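Local coordinates for protein probable FAD-dependent oxidoreductase PA4991 (Pseudomonas aeruginosa PAO1, PDB 5EZ7) that probably acts as an FAD-dependent oxidoreductase whose physiological substrate is unknown, binding one FAD per monomer, at residues S49-G55 / E152-V157; P76-R80 / L347-P351. All coordinates share one frame; numbering follows the deposited sequence.

How the contacts relate
Contacts 1 and 2 show how a flavin ring can be gripped by backbone that is itself braced from behind. Both are buried and both reach the pyrimidine end of the isoalloxazine, contact 1 at O4 and N3, contact 2 at N1 and O2. Their chemistry follows their elements: the first joins two short antiparallel strands through main-chain bonds and one glutamate, while the second joins a helix to the loop and helix start of 347-351, mainly through the Trp79 indole, with the Arg78 guanidinium laid on Pro351. They lie about 9 Å apart, centre to centre, and touch directly where Ile53 meets the Trp79 ring and where Ser49 packs against Leu347.

Contact 1 (S49-G55 / E152-V157); sequences SQGIIHG and EIVFDV. With FAD (flavin-adenine dinucleotide), chain B.
Gly51 and Ile53 bind the backbone of 152-157 as short antiparallel strands do. Phe155 N donates to Gly51 O over 3.1 Å, and Ile53 N to Ile153 O over 2.8 Å. Between these two bonds Ile52 and Val154 form a non-hydrogen-bonded pair, and Val154 CA makes a CA-H...O contact with Gly51 O. One water donates to Phe155 O and, more weakly, to Gln50 O, extending the link past the last direct bond.

The side-chain polar contact belongs to Glu152. With its chain extended beyond CG (chi2 -174°), it runs past the Ile53 carbonyl to Gly55, whose N meets Glu152 OE1 at 3.2 Å from above the carboxylate plane. OE2 lies against Ile52 CG2; it is buried by the contact and has no polar partner in the model. The His54 ring stands almost perpendicular to the carboxylate, 89° between planes.

Apolar contact is spread thinly: the Ile53 and Ile153 side chains lie on one face of the sheet, Ile52 CG1 approaches Val154 CG2 on the other, and Val157 CG2 lies against Gly51 CA and Ser49 OG, whose polar partner is Ser46 O.

The flavin is read by the same stretch of backbone. Ile52 N donates to FAD O4 at 3.1 Å, while FAD N3 donates to Ile52 O at 2.7 Å, so one residue answers both the acceptor and the donor of the pyrimidine rim.

Strand 52-53 is an outer strand of a three-stranded antiparallel sheet in which 153-155 is central and 96-98 lies beyond it. Ile53 and Ile153 pack on Trp79 of helix 75-82, Ile52 touches Thr256 and Thr258 of strand 255-261, and Asp156 sits at the N-cap position of helix 157-168.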
# COMPACT_ATOMS: atom_id res chain seq x y z
N SER A 49 5.16 -2.79 0.99
CA SER A 49 5.12 -2.82 -0.46
C SER A 49 6.46 -2.36 -1.04
O SER A 49 7.35 -1.88 -0.32
CB SER A 49 3.98 -1.96 -1.03
OG SER A 49 4.10 -0.57 -0.72
N GLN A 50 6.58 -2.51 -2.34
CA GLN A 50 7.75 -2.01 -3.06
C GLN A 50 7.53 -0.57 -3.52
O GLN A 50 8.45 0.05 -4.02
CB GLN A 50 8.11 -2.94 -4.23
CG GLN A 50 8.58 -4.32 -3.77
CD GLN A 50 9.43 -5.06 -4.82
OE1 GLN A 50 8.93 -5.89 -5.56
NE2 GLN A 50 10.71 -4.72 -4.90
N GLY A 51 6.32 -0.03 -3.33
CA GLY A 51 6.07 1.40 -3.53
C GLY A 51 5.92 1.79 -4.98
O GLY A 51 5.92 2.98 -5.31
N ILE A 52 5.78 0.79 -5.86
CA ILE A 52 5.79 1.06 -7.29
C ILE A 52 4.40 1.47 -7.68
O ILE A 52 3.45 0.74 -7.39
CB ILE A 52 6.16 -0.19 -8.10
CG1 ILE A 52 7.60 -0.62 -7.80
CG2 ILE A 52 5.97 0.08 -9.60
CD1 ILE A 52 7.88 -2.08 -8.08
N ILE A 53 4.28 2.59 -8.37
CA ILE A 53 3.00 2.98 -8.96
C ILE A 53 2.86 2.51 -10.40
O ILE A 53 3.32 3.16 -11.34
CB ILE A 53 2.75 4.46 -8.78
CG1 ILE A 53 2.49 4.66 -7.28
CG2 ILE A 53 1.47 4.89 -9.46
CD1 ILE A 53 2.87 6.00 -6.84
N HIS A 54 2.21 1.36 -10.51
CA HIS A 54 1.96 0.68 -11.77
C HIS A 54 1.03 1.50 -12.64
O HIS A 54 0.17 2.20 -12.15
CB HIS A 54 1.30 -0.69 -11.49
CG HIS A 54 2.08 -1.57 -10.56
ND1 HIS A 54 3.26 -2.18 -10.92
CD2 HIS A 54 1.83 -1.96 -9.29
CE1 HIS A 54 3.71 -2.90 -9.91
NE2 HIS A 54 2.87 -2.78 -8.91
N GLY A 55 1.18 1.40 -13.95
CA GLY A 55 0.26 2.05 -14.89
C GLY A 55 0.05 1.26 -16.15
O GLY A 55 0.01 1.85 -17.25
N GLU A 152 5.88 4.92 -14.71
CA GLU A 152 5.71 4.46 -13.34
C GLU A 152 6.71 5.12 -12.38
O GLU A 152 7.80 5.48 -12.77
CB GLU A 152 5.82 2.93 -13.29
CG GLU A 152 4.79 2.17 -14.14
CD GLU A 152 4.84 0.64 -13.94
OE1 GLU A 152 3.97 -0.06 -14.55
OE2 GLU A 152 5.71 0.15 -13.16
N ILE A 153 6.31 5.28 -11.13
CA ILE A 153 7.04 6.08 -10.14
C ILE A 153 7.27 5.17 -8.97
O ILE A 153 6.44 4.27 -8.73
CB ILE A 153 6.16 7.19 -9.49
CG1 ILE A 153 5.32 7.95 -10.49
CG2 ILE A 153 7.01 8.19 -8.74
CD1 ILE A 153 4.15 8.65 -9.81
N VAL A 154 8.32 5.44 -8.19
CA VAL A 154 8.53 4.72 -6.92
C VAL A 154 8.61 5.65 -5.73
O VAL A 154 9.51 6.48 -5.65
CB VAL A 154 9.79 3.87 -6.94
CG1 VAL A 154 9.89 3.04 -5.67
CG2 VAL A 154 9.81 3.01 -8.19
N PHE A 155 7.69 5.44 -4.78
CA PHE A 155 7.46 6.31 -3.64
C PHE A 155 8.22 5.75 -2.46
O PHE A 155 8.31 4.56 -2.33
CB PHE A 155 5.96 6.39 -3.27
CG PHE A 155 5.23 7.56 -3.88
CD1 PHE A 155 4.90 7.57 -5.21
CD2 PHE A 155 4.87 8.67 -3.11
CE1 PHE A 155 4.24 8.66 -5.80
CE2 PHE A 155 4.23 9.76 -3.70
CZ PHE A 155 3.93 9.76 -5.05
N ASP A 156 8.74 6.62 -1.61
CA ASP A 156 9.18 6.26 -0.25
C ASP A 156 7.89 6.15 0.58
O ASP A 156 7.32 7.18 0.99
CB ASP A 156 10.12 7.34 0.34
CG ASP A 156 10.54 7.06 1.80
OD1 ASP A 156 10.26 5.94 2.28
OD2 ASP A 156 11.17 7.93 2.46
N VAL A 157 7.45 4.93 0.82
CA VAL A 157 6.14 4.69 1.44
C VAL A 157 6.04 5.19 2.88
O VAL A 157 5.08 5.86 3.22
CB VAL A 157 5.65 3.23 1.32
CG1 VAL A 157 4.31 3.05 2.00
CG2 VAL A 157 5.51 2.84 -0.16
PA FAD B . -3.00 -2.55 4.74
O1A FAD B . -1.80 -1.75 4.35
O2A FAD B . -2.86 -4.00 5.12
O5B FAD B . -3.72 -1.75 5.90
C5B FAD B . -4.76 -2.31 6.68
C4B FAD B . -4.69 -1.61 8.02
O4B FAD B . -5.84 -1.98 8.81
C3B FAD B . -3.43 -1.99 8.80
O3B FAD B . -2.68 -0.82 9.16
C2B FAD B . -3.97 -2.73 10.01
O2B FAD B . -3.21 -2.57 11.20
C1B FAD B . -5.39 -2.17 10.13
N9A FAD B . -6.32 -3.09 10.81
C8A FAD B . -6.42 -4.42 10.60
N7A FAD B . -7.37 -4.93 11.40
C5A FAD B . -7.89 -3.93 12.12
C6A FAD B . -8.93 -3.81 13.16
N6A FAD B . -9.59 -4.91 13.54
N1A FAD B . -9.19 -2.60 13.67
C2A FAD B . -8.51 -1.51 13.27
N3A FAD B . -7.55 -1.54 12.33
C4A FAD B . -7.20 -2.71 11.73
N1 FAD B . 1.12 -2.45 -4.75
C2 FAD B . 1.60 -1.59 -5.67
O2 FAD B . 0.80 -0.83 -6.27
N3 FAD B . 2.91 -1.52 -5.97
C4 FAD B . 3.82 -2.29 -5.39
O4 FAD B . 5.03 -2.19 -5.67
C4X FAD B . 3.38 -3.25 -4.37
N5 FAD B . 4.25 -4.06 -3.74
C5X FAD B . 3.84 -4.92 -2.80
C6 FAD B . 4.77 -5.73 -2.17
C7 FAD B . 4.39 -6.63 -1.20
C7M FAD B . 5.42 -7.48 -0.52
C8 FAD B . 2.96 -6.72 -0.81
C8M FAD B . 2.47 -7.68 0.26
C9 FAD B . 2.03 -5.92 -1.45
C9A FAD B . 2.40 -5.02 -2.44
N10 FAD B . 1.46 -4.18 -3.11
C10 FAD B . 1.93 -3.27 -4.07
C1' FAD B . 0.05 -4.20 -2.79
C2' FAD B . -0.19 -3.21 -1.66
O2' FAD B . 0.81 -3.32 -0.64
C3' FAD B . -1.58 -3.39 -1.07
O3' FAD B . -2.53 -3.53 -2.15
C4' FAD B . -1.97 -2.18 -0.21
O4' FAD B . -0.86 -1.69 0.54
C5' FAD B . -3.08 -2.53 0.76
O5' FAD B . -3.51 -1.33 1.42
P FAD B . -4.60 -1.44 2.58
O1P FAD B . -4.65 -0.13 3.31
O2P FAD B . -5.83 -1.99 1.95
O3P FAD B . -4.03 -2.63 3.50
O HOH W 1 9.02 2.10 -1.69

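Contact 2 (P76-R80 / L347-P351); sequences PRRWR and LALAP. With FAD (flavin-adenine dinucleotide), chain B.
Trp79 reaches from helix 75-82 into the bend formed by Leu347, Ala348 and Pro351, and its atoms can be followed outward one by one. CB points toward 347-351, and CG lies beside the backbone N, anti to the carbonyl carbon (chi1 -73°), which carries the indole away from the helix. Trp79 CD1 lies 3.9 Å from Ala348 O, with Pro351 CG a little farther off. NE1, next round the ring, makes the one hydrogen bond between the segments, donating to Ala348 O at 2.8 Å; the bond is bent, 145° at the hydrogen, and the oxygen sits at the ring edge, tilted somewhat out of its plane. CE2 lies near the same oxygen and Pro351 CG. Farther out, CZ2 meets Leu347 O at the ring edge, 3.2 Å away, and also Pro351 CD. At the far end, Trp79 CH2 lies near Leu347 O and 3.9 Å from Leu347 CD2. The indole thus lies across both Leu347 and Pro351, at about a right angle to each.

Arg78 adds a second, looser contact. Its chain bends at chi3 (64°), and Pro351 CB lies over one face of the guanidinium, toward the rim. Its charge is answered elsewhere, NH1 by Asp355 and NE by Glu88, both in salt bridges.

Beyond the tryptophan, this bend presents its amides to the flavin: Leu347 N donates to FAD N1 at 3.0 Å and Ala348 N to FAD O2 at 2.8 Å. The residue whose carbonyl takes the indole bond thus also gives its amide to FAD O2, and Leu347 N is the preceding amide, consistent with Trp79 helping to position them.

Helix 350-364 begins here, Leu349 taking its N-cap position. Helix 17-28 closes another flank, Trp21 meeting both Trp79 and Pro351, while Phe155 of strand 153-155 packs edge-to-face with Trp79.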
# COMPACT_ATOMS: atom_id res chain seq x y z
N PRO A 76 -0.12 6.35 -12.47
CA PRO A 76 1.10 7.19 -12.41
C PRO A 76 0.85 8.69 -12.65
O PRO A 76 1.38 9.51 -11.91
CB PRO A 76 2.03 6.59 -13.49
CG PRO A 76 1.47 5.23 -13.77
CD PRO A 76 -0.02 5.34 -13.54
N ARG A 77 0.02 9.06 -13.61
CA ARG A 77 -0.32 10.48 -13.79
C ARG A 77 -0.98 11.05 -12.52
O ARG A 77 -0.55 12.07 -11.98
CB ARG A 77 -1.22 10.66 -15.01
CG ARG A 77 -1.58 12.10 -15.35
CD ARG A 77 -2.70 12.18 -16.39
NE ARG A 77 -3.97 11.62 -15.91
CZ ARG A 77 -4.82 12.24 -15.09
NH1 ARG A 77 -4.57 13.47 -14.64
NH2 ARG A 77 -5.95 11.65 -14.69
N ARG A 78 -2.00 10.39 -12.04
CA ARG A 78 -2.68 10.85 -10.83
C ARG A 78 -1.77 11.02 -9.59
O ARG A 78 -1.86 12.03 -8.91
CB ARG A 78 -3.89 9.98 -10.55
CG ARG A 78 -5.01 10.27 -11.56
CD ARG A 78 -6.28 9.45 -11.31
NE ARG A 78 -6.91 9.78 -10.05
CZ ARG A 78 -7.98 9.14 -9.58
NH1 ARG A 78 -8.54 8.15 -10.28
NH2 ARG A 78 -8.50 9.49 -8.39
N TRP A 79 -0.87 10.08 -9.34
CA TRP A 79 0.04 10.17 -8.19
C TRP A 79 1.08 11.25 -8.38
O TRP A 79 1.37 12.00 -7.45
CB TRP A 79 0.75 8.85 -7.96
CG TRP A 79 -0.10 7.81 -7.39
CD1 TRP A 79 -1.04 7.12 -8.02
CD2 TRP A 79 -0.05 7.30 -6.07
NE1 TRP A 79 -1.60 6.20 -7.19
CE2 TRP A 79 -1.00 6.29 -5.98
CE3 TRP A 79 0.72 7.60 -4.95
CZ2 TRP A 79 -1.23 5.58 -4.82
CZ3 TRP A 79 0.51 6.88 -3.79
CH2 TRP A 79 -0.46 5.86 -3.74
N ARG A 80 1.60 11.36 -9.59
CA ARG A 80 2.48 12.46 -9.98
C ARG A 80 1.85 13.82 -9.70
O ARG A 80 2.44 14.65 -9.01
CB ARG A 80 2.88 12.34 -11.47
CG ARG A 80 3.73 13.49 -12.05
CD ARG A 80 5.22 13.33 -11.79
NE ARG A 80 5.78 12.21 -12.54
CZ ARG A 80 7.06 11.80 -12.48
NH1 ARG A 80 7.97 12.41 -11.71
NH2 ARG A 80 7.43 10.74 -13.21
N LEU A 347 -1.35 -0.87 -4.08
CA LEU A 347 -1.17 0.40 -3.46
C LEU A 347 -1.42 1.53 -4.45
O LEU A 347 -1.96 2.57 -4.09
CB LEU A 347 0.25 0.49 -2.94
CG LEU A 347 0.65 1.82 -2.30
CD1 LEU A 347 1.34 1.58 -0.99
CD2 LEU A 347 1.58 2.61 -3.19
N ALA A 348 -0.95 1.32 -5.68
CA ALA A 348 -1.19 2.16 -6.82
C ALA A 348 -2.63 2.61 -6.98
O ALA A 348 -2.89 3.72 -7.42
CB ALA A 348 -0.78 1.41 -8.08
N LEU A 349 -3.56 1.70 -6.66
CA LEU A 349 -5.00 1.84 -6.89
C LEU A 349 -5.77 2.41 -5.67
O LEU A 349 -7.00 2.40 -5.63
CB LEU A 349 -5.57 0.46 -7.28
CG LEU A 349 -5.32 -0.04 -8.71
CD1 LEU A 349 -5.73 -1.51 -8.87
CD2 LEU A 349 -6.13 0.76 -9.70
N ALA A 350 -5.05 2.90 -4.67
CA ALA A 350 -5.71 3.52 -3.53
C ALA A 350 -6.57 4.70 -3.94
O ALA A 350 -7.65 4.85 -3.42
CB ALA A 350 -4.72 3.94 -2.48
N PRO A 351 -6.12 5.53 -4.91
CA PRO A 351 -7.01 6.60 -5.35
C PRO A 351 -8.31 6.13 -6.08
O PRO A 351 -9.29 6.88 -6.13
CB PRO A 351 -6.13 7.44 -6.30
CG PRO A 351 -4.73 6.95 -6.12
CD PRO A 351 -4.85 5.54 -5.65
PA FAD B . -3.00 -2.55 4.74
O1A FAD B . -1.80 -1.75 4.35
O2A FAD B . -2.86 -4.00 5.12
O5B FAD B . -3.72 -1.75 5.90
C5B FAD B . -4.76 -2.31 6.68
C4B FAD B . -4.69 -1.61 8.02
O4B FAD B . -5.84 -1.98 8.81
C3B FAD B . -3.43 -1.99 8.80
O3B FAD B . -2.68 -0.82 9.16
C2B FAD B . -3.97 -2.73 10.01
O2B FAD B . -3.21 -2.57 11.20
C1B FAD B . -5.39 -2.17 10.13
N9A FAD B . -6.32 -3.09 10.81
C8A FAD B . -6.42 -4.42 10.60
N7A FAD B . -7.37 -4.93 11.40
C5A FAD B . -7.89 -3.93 12.12
C6A FAD B . -8.93 -3.81 13.16
N6A FAD B . -9.59 -4.91 13.54
N1A FAD B . -9.19 -2.60 13.67
C2A FAD B . -8.51 -1.51 13.27
N3A FAD B . -7.55 -1.54 12.33
C4A FAD B . -7.20 -2.71 11.73
N1 FAD B . 1.12 -2.45 -4.75
C2 FAD B . 1.60 -1.59 -5.67
O2 FAD B . 0.80 -0.83 -6.27
N3 FAD B . 2.91 -1.52 -5.97
C4 FAD B . 3.82 -2.29 -5.39
O4 FAD B . 5.03 -2.19 -5.67
C4X FAD B . 3.38 -3.25 -4.37
N5 FAD B . 4.25 -4.06 -3.74
C5X FAD B . 3.84 -4.92 -2.80
C6 FAD B . 4.77 -5.73 -2.17
C7 FAD B . 4.39 -6.63 -1.20
C7M FAD B . 5.42 -7.48 -0.52
C8 FAD B . 2.96 -6.72 -0.81
C8M FAD B . 2.47 -7.68 0.26
C9 FAD B . 2.03 -5.92 -1.45
C9A FAD B . 2.40 -5.02 -2.44
N10 FAD B . 1.46 -4.18 -3.11
C10 FAD B . 1.93 -3.27 -4.07
C1' FAD B . 0.05 -4.20 -2.79
C2' FAD B . -0.19 -3.21 -1.66
O2' FAD B . 0.81 -3.32 -0.64
C3' FAD B . -1.58 -3.39 -1.07
O3' FAD B . -2.53 -3.53 -2.15
C4' FAD B . -1.97 -2.18 -0.21
O4' FAD B . -0.86 -1.69 0.54
C5' FAD B . -3.08 -2.53 0.76
O5' FAD B . -3.51 -1.33 1.42
P FAD B . -4.60 -1.44 2.58
O1P FAD B . -4.65 -0.13 3.31
O2P FAD B . -5.83 -1.99 1.95
O3P FAD B . -4.03 -2.63 3.50